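Slr0280 protein (Synechocystis sp., PDB 5H3K) is of unknown function but, as a member of the phosphodiester glycosidase (NAGPA) family, may cleave phosphodiester-linked sugars. Local coordinates at residues Gly81-Met86 with Ile279-Arg284; Asp92-Thr97 with Pro103-Ser108; Glu388-Gly393 with Ile412-Pro417; Asp459-Ile464 with Thr479-Asn484. All blocks are in the same frame, centred on the assembly; numbering follows the deposited sequence.

Contact 1. Residues Gly81-Met86 with Ile279-Arg284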
loop_
_atom_site.group_PDB
_atom_site.type_symbol
_atom_site.label_atom_id
_atom_site.label_comp_id
_atom_site.label_asym_id
_atom_site.label_seq_id
_atom_site.Cartn_x
_atom_site.Cartn_y
_atom_site.Cartn_z
ATOM N N GLY A 81 -16.174 -1.417 8.938
ATOM C CA GLY A 81 -15.151 -0.558 8.347
ATOM C C GLY A 81 -15.661 0.087 7.073
ATOM O O GLY A 81 -16.202 -0.604 6.199
ATOM N N ASP A 82 -15.525 1.409 6.968
ATOM C CA ASP A 82 -16.184 2.139 5.886
ATOM C C ASP A 82 -15.777 1.682 4.490
ATOM O O ASP A 82 -16.633 1.444 3.625
ATOM C CB ASP A 82 -16.060 3.678 6.070
ATOM C CG ASP A 82 -14.634 4.221 5.925
ATOM O OD1 ASP A 82 -13.617 3.491 6.069
ATOM O OD2 ASP A 82 -14.540 5.445 5.677
ATOM N N THR A 83 -14.474 1.528 4.275
ATOM C CA THR A 83 -13.990 1.129 2.963
ATOM C C THR A 83 -14.403 -0.311 2.681
ATOM O O THR A 83 -14.572 -0.709 1.520
ATOM C CB THR A 83 -12.464 1.324 2.839
ATOM O OG1 THR A 83 -11.806 0.682 3.937
ATOM C CG2 THR A 83 -12.114 2.800 2.868
ATOM N N GLY A 84 -14.596 -1.084 3.746
ATOM C CA GLY A 84 -15.066 -2.455 3.616
ATOM C C GLY A 84 -16.543 -2.513 3.271
ATOM O O GLY A 84 -16.958 -3.291 2.407
ATOM N N ALA A 85 -17.344 -1.677 3.928
ATOM C CA ALA A 85 -18.776 -1.626 3.628
ATOM C C ALA A 85 -18.983 -1.166 2.190
ATOM O O ALA A 85 -19.859 -1.672 1.480
ATOM C CB ALA A 85 -19.500 -0.701 4.596
ATOM N N MET A 86 -18.162 -0.210 1.762
ATOM C CA MET A 86 -18.234 0.324 0.414
ATOM C C MET A 86 -17.977 -0.773 -0.609
ATOM O O MET A 86 -18.721 -0.916 -1.587
ATOM C CB MET A 86 -17.218 1.454 0.243
ATOM C CG MET A 86 -17.287 2.137 -1.118
ATOM S SD MET A 86 -16.071 3.459 -1.300
ATOM C CE MET A 86 -14.539 2.504 -1.286
ATOM N N ILE A 279 -6.623 12.973 8.625
ATOM C CA ILE A 279 -6.551 12.114 7.432
ATOM C C ILE A 279 -7.716 12.341 6.468
ATOM O O ILE A 279 -8.884 12.192 6.845
ATOM C CB ILE A 279 -6.511 10.615 7.792
ATOM C CG1 ILE A 279 -5.284 10.283 8.647
ATOM C CG2 ILE A 279 -6.499 9.768 6.511
ATOM C CD1 ILE A 279 -5.176 8.829 9.042
ATOM N N THR A 280 -7.393 12.673 5.221
ATOM C CA THR A 280 -8.397 12.906 4.180
ATOM C C THR A 280 -8.136 12.071 2.926
ATOM O O THR A 280 -7.018 12.053 2.400
ATOM C CB THR A 280 -8.432 14.384 3.801
ATOM O OG1 THR A 280 -8.699 15.151 4.980
ATOM C CG2 THR A 280 -9.521 14.660 2.766
ATOM N N TRP A 281 -9.177 11.379 2.457
ATOM C CA TRP A 281 -9.099 10.512 1.277
ATOM C C TRP A 281 -9.774 11.215 0.092
ATOM O O TRP A 281 -10.888 11.718 0.227
ATOM C CB TRP A 281 -9.763 9.159 1.626
ATOM C CG TRP A 281 -10.350 8.332 0.505
ATOM C CD1 TRP A 281 -9.928 8.242 -0.788
ATOM C CD2 TRP A 281 -11.483 7.457 0.618
ATOM N NE1 TRP A 281 -10.724 7.356 -1.485
ATOM C CE2 TRP A 281 -11.686 6.875 -0.651
ATOM C CE3 TRP A 281 -12.327 7.115 1.667
ATOM C CZ2 TRP A 281 -12.718 5.960 -0.888
ATOM C CZ3 TRP A 281 -13.355 6.208 1.426
ATOM C CH2 TRP A 281 -13.536 5.642 0.162
ATOM N N GLN A 282 -9.093 11.299 -1.055
ATOM C CA GLN A 282 -9.698 11.920 -2.229
ATOM C C GLN A 282 -9.523 11.074 -3.461
ATOM O O GLN A 282 -8.496 10.409 -3.626
ATOM C CB GLN A 282 -9.115 13.319 -2.489
ATOM C CG GLN A 282 -9.388 14.302 -1.370
ATOM C CD GLN A 282 -8.527 15.547 -1.457
ATOM O OE1 GLN A 282 -7.535 15.693 -0.731
ATOM N NE2 GLN A 282 -8.905 16.455 -2.339
ATOM N N GLN A 283 -10.544 11.094 -4.316
ATOM C CA GLN A 283 -10.449 10.547 -5.664
ATOM C C GLN A 283 -10.680 11.727 -6.610
ATOM O O GLN A 283 -11.670 12.446 -6.468
ATOM C CB GLN A 283 -11.481 9.437 -5.885
ATOM C CG GLN A 283 -11.413 8.794 -7.257
ATOM C CD GLN A 283 -10.097 8.072 -7.496
ATOM O OE1 GLN A 283 -9.560 7.422 -6.585
ATOM N NE2 GLN A 283 -9.556 8.190 -8.722
ATOM N N ARG A 284 -9.758 11.940 -7.542
ATOM C CA ARG A 284 -9.754 13.134 -8.392
ATOM C C ARG A 284 -9.326 12.787 -9.802
ATOM O O ARG A 284 -8.700 11.748 -10.033
ATOM C CB ARG A 284 -8.740 14.155 -7.854
ATOM C CG ARG A 284 -9.226 15.026 -6.714
ATOM C CD ARG A 284 -8.106 15.935 -6.221
ATOM N NE ARG A 284 -7.161 15.226 -5.357
ATOM C CZ ARG A 284 -6.223 15.828 -4.641
ATOM N NH1 ARG A 284 -5.407 15.117 -3.874
ATOM N NH2 ARG A 284 -6.112 17.149 -4.697
#

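Contact 2. Residues Asp92-Thr97 with Pro103-Ser108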
loop_
_atom_site.group_PDB
_atom_site.type_symbol
_atom_site.label_atom_id
_atom_site.label_comp_id
_atom_site.label_asym_id
_atom_site.label_seq_id
_atom_site.Cartn_x
_atom_site.Cartn_y
_atom_site.Cartn_z
ATOM N N ASP A 92 -22.540 3.543 -1.314
ATOM C CA ASP A 92 -21.890 4.694 -1.939
ATOM C C ASP A 92 -21.584 5.676 -0.817
ATOM O O ASP A 92 -22.502 6.187 -0.179
ATOM C CB ASP A 92 -22.820 5.332 -2.983
ATOM C CG ASP A 92 -22.140 6.434 -3.813
ATOM O OD1 ASP A 92 -20.900 6.614 -3.727
ATOM O OD2 ASP A 92 -22.859 7.115 -4.587
ATOM N N LEU A 93 -20.299 5.899 -0.540
ATOM C CA LEU A 93 -19.891 6.889 0.466
ATOM C C LEU A 93 -19.836 8.277 -0.167
ATOM O O LEU A 93 -18.982 8.545 -1.016
ATOM C CB LEU A 93 -18.524 6.545 1.068
ATOM C CG LEU A 93 -18.356 5.118 1.606
ATOM C CD1 LEU A 93 -17.028 4.948 2.313
ATOM C CD2 LEU A 93 -19.493 4.757 2.534
ATOM N N LEU A 94 -20.747 9.157 0.249
ATOM C CA LEU A 94 -20.822 10.510 -0.296
ATOM C C LEU A 94 -19.891 11.471 0.451
ATOM O O LEU A 94 -19.548 11.229 1.616
ATOM C CB LEU A 94 -22.265 11.024 -0.207
ATOM C CG LEU A 94 -23.337 10.041 -0.667
ATOM C CD1 LEU A 94 -24.733 10.651 -0.508
ATOM C CD2 LEU A 94 -23.090 9.630 -2.096
ATOM N N ASP A 95 -19.490 12.553 -0.217
ATOM C CA ASP A 95 -18.637 13.566 0.404
ATOM C C ASP A 95 -19.232 13.992 1.743
ATOM O O ASP A 95 -20.440 14.257 1.844
ATOM C CB ASP A 95 -18.472 14.774 -0.517
ATOM C CG ASP A 95 -17.668 14.462 -1.772
ATOM O OD1 ASP A 95 -17.357 13.279 -2.037
ATOM O OD2 ASP A 95 -17.349 15.413 -2.509
ATOM N N ASN A 96 -18.399 14.007 2.783
ATOM C CA ASN A 96 -18.867 14.324 4.129
ATOM C C ASN A 96 -18.270 15.619 4.655
ATOM O O ASN A 96 -17.477 16.270 3.980
ATOM C CB ASN A 96 -18.551 13.185 5.105
ATOM C CG ASN A 96 -17.049 12.995 5.323
ATOM O OD1 ASN A 96 -16.248 13.214 4.416
ATOM N ND2 ASN A 96 -16.671 12.601 6.529
ATOM N N THR A 97 -18.656 15.982 5.873
ATOM C CA THR A 97 -18.104 17.157 6.528
ATOM C C THR A 97 -17.232 16.725 7.696
ATOM O O THR A 97 -16.008 16.658 7.584
ATOM C CB THR A 97 -19.215 18.111 6.982
ATOM O OG1 THR A 97 -20.234 17.360 7.654
ATOM C CG2 THR A 97 -19.818 18.802 5.768
ATOM N N PRO A 103 -22.585 10.422 5.176
ATOM C CA PRO A 103 -23.743 10.253 4.288
ATOM C C PRO A 103 -23.506 9.158 3.242
ATOM O O PRO A 103 -22.410 9.042 2.674
ATOM C CB PRO A 103 -23.894 11.624 3.623
ATOM C CG PRO A 103 -22.572 12.323 3.827
ATOM C CD PRO A 103 -21.998 11.772 5.096
ATOM N N VAL A 104 -24.529 8.344 3.006
ATOM C CA VAL A 104 -24.405 7.197 2.109
ATOM C C VAL A 104 -25.643 7.078 1.227
ATOM O O VAL A 104 -26.702 7.616 1.558
ATOM C CB VAL A 104 -24.195 5.861 2.883
ATOM C CG1 VAL A 104 -22.898 5.883 3.725
ATOM C CG2 VAL A 104 -25.408 5.535 3.764
ATOM N N GLN A 105 -25.495 6.397 0.093
ATOM C CA GLN A 105 -26.635 5.999 -0.728
ATOM C C GLN A 105 -26.573 4.497 -0.956
ATOM O O GLN A 105 -25.535 3.966 -1.357
ATOM C CB GLN A 105 -26.649 6.742 -2.070
ATOM C CG GLN A 105 -27.204 8.163 -2.008
ATOM C CD GLN A 105 -28.724 8.211 -1.808
ATOM O OE1 GLN A 105 -29.264 7.604 -0.878
ATOM N NE2 GLN A 105 -29.417 8.941 -2.683
ATOM N N TRP A 106 -27.674 3.812 -0.672
ATOM C CA TRP A 106 -27.755 2.370 -0.878
ATOM C C TRP A 106 -29.226 1.968 -0.957
ATOM O O TRP A 106 -29.872 1.703 0.066
ATOM C CB TRP A 106 -27.024 1.600 0.240
ATOM C CG TRP A 106 -26.936 0.115 -0.012
ATOM C CD1 TRP A 106 -26.115 -0.525 -0.900
ATOM C CD2 TRP A 106 -27.711 -0.912 0.631
ATOM N NE1 TRP A 106 -26.337 -1.885 -0.850
ATOM C CE2 TRP A 106 -27.304 -2.141 0.077
ATOM C CE3 TRP A 106 -28.703 -0.902 1.609
ATOM C CZ2 TRP A 106 -27.864 -3.351 0.486
ATOM C CZ3 TRP A 106 -29.254 -2.110 2.013
ATOM C CH2 TRP A 106 -28.834 -3.315 1.452
ATOM N N PHE A 107 -29.740 1.933 -2.186
ATOM C CA PHE A 107 -31.151 1.669 -2.443
ATOM C C PHE A 107 -32.027 2.570 -1.571
ATOM O O PHE A 107 -32.941 2.108 -0.891
ATOM C CB PHE A 107 -31.466 0.195 -2.216
ATOM C CG PHE A 107 -30.714 -0.734 -3.143
ATOM C CD1 PHE A 107 -31.135 -0.919 -4.452
ATOM C CD2 PHE A 107 -29.589 -1.415 -2.704
ATOM C CE1 PHE A 107 -30.452 -1.774 -5.311
ATOM C CE2 PHE A 107 -28.897 -2.269 -3.559
ATOM C CZ PHE A 107 -29.333 -2.448 -4.860
ATOM N N SER A 108 -31.723 3.860 -1.602
ATOM C CA SER A 108 -32.442 4.846 -0.809
ATOM C C SER A 108 -32.873 6.047 -1.652
ATOM O O SER A 108 -32.109 6.540 -2.483
ATOM C CB SER A 108 -31.580 5.288 0.381
ATOM O OG SER A 108 -30.207 5.392 0.035
#

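Contact 3. Residues Glu388-Gly393 with Ile412-Pro417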
loop_
_atom_site.group_PDB
_atom_site.type_symbol
_atom_site.label_atom_id
_atom_site.label_comp_id
_atom_site.label_asym_id
_atom_site.label_seq_id
_atom_site.Cartn_x
_atom_site.Cartn_y
_atom_site.Cartn_z
ATOM N N GLU A 388 29.486 2.843 6.065
ATOM C CA GLU A 388 29.848 2.404 7.402
ATOM C C GLU A 388 31.348 2.236 7.453
ATOM O O GLU A 388 31.919 1.528 6.628
ATOM C CB GLU A 388 29.179 1.069 7.732
ATOM C CG GLU A 388 27.653 1.123 7.680
ATOM C CD GLU A 388 26.999 -0.115 8.253
ATOM O OE1 GLU A 388 27.155 -1.213 7.663
ATOM O OE2 GLU A 388 26.333 0.013 9.303
ATOM N N ILE A 389 31.982 2.899 8.414
ATOM C CA ILE A 389 33.410 2.703 8.650
ATOM C C ILE A 389 33.578 1.626 9.705
ATOM O O ILE A 389 33.029 1.730 10.808
ATOM C CB ILE A 389 34.095 3.983 9.138
ATOM C CG1 ILE A 389 33.923 5.090 8.098
ATOM C CG2 ILE A 389 35.575 3.718 9.391
ATOM C CD1 ILE A 389 34.267 4.632 6.707
ATOM N N ILE A 390 34.310 0.578 9.350
ATOM C CA ILE A 390 34.631 -0.475 10.296
ATOM C C ILE A 390 36.073 -0.258 10.737
ATOM O O ILE A 390 36.976 -0.254 9.900
ATOM C CB ILE A 390 34.519 -1.856 9.645
ATOM C CG1 ILE A 390 33.123 -2.058 9.046
ATOM C CG2 ILE A 390 34.847 -2.964 10.658
ATOM C CD1 ILE A 390 32.941 -3.423 8.380
ATOM N N THR A 391 36.270 -0.069 12.043
ATOM C CA THR A 391 37.586 0.212 12.616
ATOM C C THR A 391 37.997 -0.948 13.520
ATOM O O THR A 391 37.251 -1.332 14.423
ATOM C CB THR A 391 37.570 1.513 13.447
ATOM O OG1 THR A 391 37.248 2.620 12.600
ATOM C CG2 THR A 391 38.938 1.772 14.091
ATOM N N THR A 392 39.175 -1.507 13.267
ATOM C CA THR A 392 39.669 -2.658 14.027
ATOM C C THR A 392 40.412 -2.231 15.288
ATOM O O THR A 392 40.641 -1.040 15.523
ATOM C CB THR A 392 40.649 -3.510 13.213
ATOM O OG1 THR A 392 41.902 -2.820 13.123
ATOM C CG2 THR A 392 40.120 -3.799 11.815
ATOM N N GLY A 393 40.814 -3.220 16.085
ATOM C CA GLY A 393 41.501 -2.958 17.335
ATOM C C GLY A 393 42.910 -2.428 17.156
ATOM O O GLY A 393 43.574 -2.068 18.135
ATOM N N ILE A 412 32.449 -4.212 0.001
ATOM C CA ILE A 412 32.245 -4.825 1.305
ATOM C C ILE A 412 30.803 -4.621 1.763
ATOM O O ILE A 412 30.312 -3.490 1.786
ATOM C CB ILE A 412 33.204 -4.240 2.345
ATOM C CG1 ILE A 412 34.654 -4.521 1.929
ATOM C CG2 ILE A 412 32.884 -4.791 3.743
ATOM C CD1 ILE A 412 35.685 -3.728 2.700
ATOM N N ALA A 413 30.142 -5.715 2.136
ATOM C CA ALA A 413 28.747 -5.666 2.589
ATOM C C ALA A 413 28.636 -6.167 4.020
ATOM O O ALA A 413 29.505 -6.895 4.513
ATOM C CB ALA A 413 27.850 -6.477 1.664
ATOM N N ARG A 414 27.571 -5.769 4.703
ATOM C CA ARG A 414 27.379 -6.189 6.079
ATOM C C ARG A 414 25.937 -6.674 6.209
ATOM O O ARG A 414 25.031 -6.129 5.561
ATOM C CB ARG A 414 27.662 -5.010 7.012
ATOM C CG ARG A 414 28.112 -5.380 8.402
ATOM C CD ARG A 414 28.657 -4.152 9.140
ATOM N NE ARG A 414 27.622 -3.182 9.504
ATOM C CZ ARG A 414 26.927 -3.229 10.636
ATOM N NH1 ARG A 414 27.131 -4.215 11.512
ATOM N NH2 ARG A 414 26.016 -2.299 10.887
ATOM N N TYR A 415 25.735 -7.716 7.006
ATOM C CA TYR A 415 24.412 -8.269 7.250
ATOM C C TYR A 415 24.210 -8.442 8.747
ATOM O O TYR A 415 24.978 -9.138 9.410
ATOM C CB TYR A 415 24.241 -9.601 6.524
ATOM C CG TYR A 415 24.128 -9.437 5.029
ATOM C CD1 TYR A 415 22.905 -9.122 4.441
ATOM C CD2 TYR A 415 25.243 -9.567 4.202
ATOM C CE1 TYR A 415 22.789 -8.958 3.060
ATOM C CE2 TYR A 415 25.142 -9.403 2.815
ATOM C CZ TYR A 415 23.909 -9.098 2.253
ATOM O OH TYR A 415 23.807 -8.929 0.883
ATOM N N THR A 416 23.178 -7.788 9.272
ATOM C CA THR A 416 22.905 -7.773 10.707
ATOM C C THR A 416 21.671 -8.634 10.969
ATOM O O THR A 416 21.065 -9.142 10.020
ATOM C CB THR A 416 22.700 -6.342 11.221
ATOM O OG1 THR A 416 21.406 -5.857 10.821
ATOM C CG2 THR A 416 23.792 -5.428 10.695
ATOM N N PRO A 417 21.308 -8.840 12.249
ATOM C CA PRO A 417 20.092 -9.619 12.501
ATOM C C PRO A 417 18.819 -9.043 11.876
ATOM O O PRO A 417 17.867 -9.799 11.703
ATOM C CB PRO A 417 19.986 -9.598 14.027
ATOM C CG PRO A 417 21.410 -9.577 14.476
ATOM C CD PRO A 417 22.115 -8.688 13.475
#

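Contact 4. Residues Asp459-Ile464 with Thr479-Asn484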
loop_
_atom_site.group_PDB
_atom_site.type_symbol
_atom_site.label_atom_id
_atom_site.label_comp_id
_atom_site.label_asym_id
_atom_site.label_seq_id
_atom_site.Cartn_x
_atom_site.Cartn_y
_atom_site.Cartn_z
ATOM N N ASP A 459 24.019 -11.685 18.416
ATOM C CA ASP A 459 24.788 -10.660 19.109
ATOM C C ASP A 459 25.893 -10.126 18.208
ATOM O O ASP A 459 26.914 -9.636 18.689
ATOM C CB ASP A 459 25.403 -11.227 20.392
ATOM C CG ASP A 459 26.329 -12.406 20.125
ATOM O OD1 ASP A 459 26.249 -13.011 19.028
ATOM O OD2 ASP A 459 27.131 -12.743 21.026
ATOM N N GLY A 460 25.695 -10.228 16.896
ATOM C CA GLY A 460 26.687 -9.716 15.964
ATOM C C GLY A 460 26.172 -9.492 14.557
ATOM O O GLY A 460 25.058 -9.000 14.361
ATOM N N TYR A 461 26.993 -9.859 13.578
ATOM C CA TYR A 461 26.708 -9.616 12.165
ATOM C C TYR A 461 27.726 -10.317 11.288
ATOM O O TYR A 461 28.702 -10.886 11.784
ATOM C CB TYR A 461 26.717 -8.108 11.858
ATOM C CG TYR A 461 27.992 -7.381 12.245
ATOM C CD1 TYR A 461 29.035 -7.220 11.333
ATOM C CD2 TYR A 461 28.137 -6.829 13.510
ATOM C CE1 TYR A 461 30.194 -6.538 11.680
ATOM C CE2 TYR A 461 29.288 -6.149 13.865
ATOM C CZ TYR A 461 30.312 -6.009 12.952
ATOM O OH TYR A 461 31.455 -5.335 13.330
ATOM N N LEU A 462 27.496 -10.273 9.979
ATOM C CA LEU A 462 28.437 -10.844 9.029
ATOM C C LEU A 462 29.023 -9.729 8.186
ATOM O O LEU A 462 28.316 -8.775 7.821
ATOM C CB LEU A 462 27.744 -11.856 8.120
ATOM C CG LEU A 462 27.057 -13.035 8.799
ATOM C CD1 LEU A 462 26.444 -13.969 7.747
ATOM C CD2 LEU A 462 28.081 -13.793 9.663
ATOM N N ILE A 463 30.321 -9.818 7.912
ATOM C CA ILE A 463 30.934 -8.986 6.895
ATOM C C ILE A 463 31.134 -9.860 5.665
ATOM O O ILE A 463 31.702 -10.960 5.750
ATOM C CB ILE A 463 32.279 -8.414 7.349
ATOM C CG1 ILE A 463 32.083 -7.476 8.542
ATOM C CG2 ILE A 463 32.945 -7.693 6.183
ATOM C CD1 ILE A 463 33.390 -7.140 9.316
ATOM N N ILE A 464 30.638 -9.384 4.528
ATOM C CA ILE A 464 30.730 -10.114 3.267
ATOM C C ILE A 464 31.660 -9.364 2.317
ATOM O O ILE A 464 31.455 -8.178 2.029
ATOM C CB ILE A 464 29.346 -10.281 2.594
ATOM C CG1 ILE A 464 28.426 -11.161 3.451
ATOM C CG2 ILE A 464 29.492 -10.876 1.202
ATOM C CD1 ILE A 464 28.954 -12.554 3.694
ATOM N N THR A 479 40.077 -10.222 16.399
ATOM C CA THR A 479 40.105 -8.767 16.207
ATOM C C THR A 479 38.811 -8.111 16.715
ATOM O O THR A 479 37.701 -8.611 16.459
ATOM C CB THR A 479 40.331 -8.394 14.717
ATOM O OG1 THR A 479 41.509 -9.056 14.242
ATOM C CG2 THR A 479 40.515 -6.890 14.550
ATOM N N THR A 480 38.962 -7.006 17.440
ATOM C CA THR A 480 37.832 -6.216 17.936
ATOM C C THR A 480 37.418 -5.186 16.875
ATOM O O THR A 480 38.279 -4.611 16.216
ATOM C CB THR A 480 38.208 -5.516 19.262
ATOM O OG1 THR A 480 38.281 -6.499 20.305
ATOM C CG2 THR A 480 37.168 -4.480 19.657
ATOM N N LEU A 481 36.110 -4.971 16.692
ATOM C CA LEU A 481 35.629 -4.064 15.644
ATOM C C LEU A 481 34.641 -3.040 16.175
ATOM O O LEU A 481 33.809 -3.340 17.037
ATOM C CB LEU A 481 34.963 -4.837 14.496
ATOM C CG LEU A 481 35.757 -5.901 13.747
ATOM C CD1 LEU A 481 34.849 -6.622 12.760
ATOM C CD2 LEU A 481 36.933 -5.282 13.015
ATOM N N ASN A 482 34.745 -1.823 15.659
ATOM C CA ASN A 482 33.709 -0.822 15.844
ATOM C C ASN A 482 33.132 -0.447 14.487
ATOM O O ASN A 482 33.873 -0.275 13.525
ATOM C CB ASN A 482 34.268 0.425 16.534
ATOM C CG ASN A 482 33.320 1.604 16.454
ATOM O OD1 ASN A 482 33.511 2.515 15.645
ATOM N ND2 ASN A 482 32.277 1.585 17.286
ATOM N N VAL A 483 31.808 -0.334 14.406
ATOM C CA VAL A 483 31.163 0.093 13.164
ATOM C C VAL A 483 30.500 1.446 13.397
ATOM O O VAL A 483 29.760 1.626 14.367
ATOM C CB VAL A 483 30.108 -0.922 12.695
ATOM C CG1 VAL A 483 29.481 -0.473 11.375
ATOM C CG2 VAL A 483 30.735 -2.297 12.528
ATOM N N ASN A 484 30.770 2.395 12.512
ATOM C CA ASN A 484 30.202 3.729 12.632
ATOM C C ASN A 484 29.579 4.130 11.291
ATOM O O ASN A 484 30.276 4.223 10.277
ATOM C CB ASN A 484 31.298 4.719 13.064
ATOM C CG ASN A 484 30.751 6.098 13.422
ATOM O OD1 ASN A 484 30.637 6.977 12.565
ATOM N ND2 ASN A 484 30.432 6.299 14.702
HETATM O O HOH W 1 31.409 -4.505 15.794
#

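Contact 1. Residues Gly81-Met86 with Ile279-Arg284
Trp281 reaches out of strand 279-284 and sets the six-membered end of its indole against Met86 and Thr83 of helix 82-86. The backbones stay well apart, with 10.7 Å between the CA atoms of Thr83 and Trp281, and a long, flat side chain suits such a gap. With CG roughly anti to the backbone N (chi1 154°), the indole swings off the strand toward the helix. Met86 comes to meet it from the opposite direction. Its chain runs straight as far as SD and bends only at the last torsion (chi3 67°), which brings CE to 3.6 Å from Trp281 CH2. The sulfur lies in the ring plane, at the edge, with SD 5.0 Å from the centroid of the six-membered ring. This is a Met-aromatic contact of the edge kind, and the flexible, unbranched methionine can adapt to the rim of the indole. Thr83 and the indole pass one another pointing in opposite directions, Thr83 CG2 3.9 Å from Trp281 CZ3 in an oblique approach. Beta-branching serves it well here: the methyl packs against the indole while OG1 is hydrogen-bonded to Leu586 O. Asp82 touches the ring edge more distantly, and its carboxylate is taken up by Arg123, in a salt bridge, and by Trp275 NE1. No hydrogen bond joins the two segments. Leu93, on the strand that follows the helix, touches both Met86 and Trp281, while Ile273 of the adjacent strand 271-276 and Leu591 of a loop also pack against the indole, which bridges helix 82-89 and the antiparallel sheet containing strand 279-288.

Contact 2. Residues Asp92-Thr97 with Pro103-Ser108
Leu94 lies against the strand that begins the segment Pro103-Ser108. Its CB sits 3.5 Å from Pro103 O, and CG stays beside the same oxygen at 3.6 Å. With CG anti to the carbonyl carbon (chi1 -46°), the chain runs out across the partner strand. At the tip the branched, apolar leucine lays CD1 on the methylene part of Gln105, 3.8 Å from Gln105 CG, while the other branch, CD2, turns back to 3.5 Å from Asp92 OD2 of its own segment. Its backbone stays bonded: Leu94 N donates to Pro103 O over 2.9 Å. Strands 92-93 and 101-105 form a beta hairpin, antiparallel, in which Asp92 and Gln105 are a hydrogen-bonded pair and Leu93 and Val104 a non-hydrogen-bonded one. Asp92 N to Gln105 O, at 3.0 Å, is matched by a return bond from Gln105 N to Asp92 O. Pro103 has no N-H to give, and its carbonyl supplies the bond here. Leu93 and Val104 point the same way from the opposite face to Asp92 and Gln105, with Leu93 CD2 3.8 Å from Val104 CG1. Beyond the paired residues Pro103 CD packs 3.7 Å from Asn96 CB, while the Asn96 amide oxygen accepts from Asn274 N.

Contact 3. Residues Glu388-Gly393 with Ile412-Pro417
Glu388 and Arg414 extend from two strands and cross at about a right angle, and Arg414 takes the carboxylate side-on, through NE and NH2, one for each oxygen. NE to Glu388 OE1 is short and nearly straight, 2.7 Å with 176° at the hydrogen, and OE1 lies in the guanidinium plane, though NE approaches OE1 from above the plane of the carboxylate. NH2 reaches Glu388 OE2 at 2.8 Å, on its syn side. The two flat groups are twisted 44° apart, so this bidentate salt bridge is not coplanar. The bend of the arginine at chi3 (71°) turns its NE edge toward the glutamate, whose chain is extended beyond CG. Ile390, the next residue on that face of strand 388-392, brings CD1 to 4.4 Å from Arg414 CD, an apolar neighbour suited to the arginine's methylene part. Strands 379-392 and 411-415 are not paired with each other: strand 397-403 lies between them in the curled sheet, and the curl lets the two side chains meet. Val483 of strand 481-488 touches both of them. The glutamate is buried, and two bonds to an arginine would be expected to favour its charged form and offset the cost of burying charge among aliphatic neighbours.

Contact 4. Residues Asp459-Ile464 with Thr479-Asn484
The ring of Tyr461, on strand 460-464, is met obliquely by Val483 CG2, which lies on the same side as the guanidinium of Arg414; that group stands over the face nearly at right angles to the ring, NH1 foremost, in a cation-pi contact. At the edge, in the ring plane, are Ile463 CG1 and a bound water. Tyr461 CG occupies the crowded position between the backbone N and the carbonyl carbon (chi1 55°), and the phenol is carried across to strand 481-484. Its hydroxyl comes to 3.2 Å from Val483 CG2, while CZ is 3.8 Å from the same methyl. Leu481 CD1 approaches OH at 3.7 Å. The methyl groups offer the hydroxyl no hydrogen bond; the water does, lying 2.6 Å from Tyr461 OH and donating to Leu481 O at 2.9 Å, so a phenol, long and polar at its end, can bridge to a backbone carbonyl. The two strands cross at 84°, with their axes 10.8 Å apart at closest approach. Both fall in the phosphodiester glycosidase family region and belong to one large curled sheet, where strand 460-466 pairs with 411-415 and 430-436, and strand 481-488 with 379-392. The side chains meet between them. Beside the tyrosine, Ile463 and Leu481 reach toward each other tip to tip, CD1 to CD1 at 3.8 Å, branched aliphatics that also pack on Ile390 and Thr392 of strand 379-392 respectively.

The four contacts fall into two distant groups on opposite sides of the chain's centre. Contacts 1 and 2 lie about 11 Å apart between centres and touch through Leu93; helix 82-89 leads directly into strand 92-93, and contact 2 is nested inside the long loop that contact 1 closes. Contacts 3 and 4, about 5 Å apart, share the curled sheet in which strand 411-415 lies next to 460-466, and backbone bonds between these strands join them; along the chain contact 3 closes before contact 4 opens. About 45 Å separates the centres of contacts 1 and 3. Contact 1 thus links the N-terminal part to the sheet of strand 279-288, with hairpin contact 2 beside it.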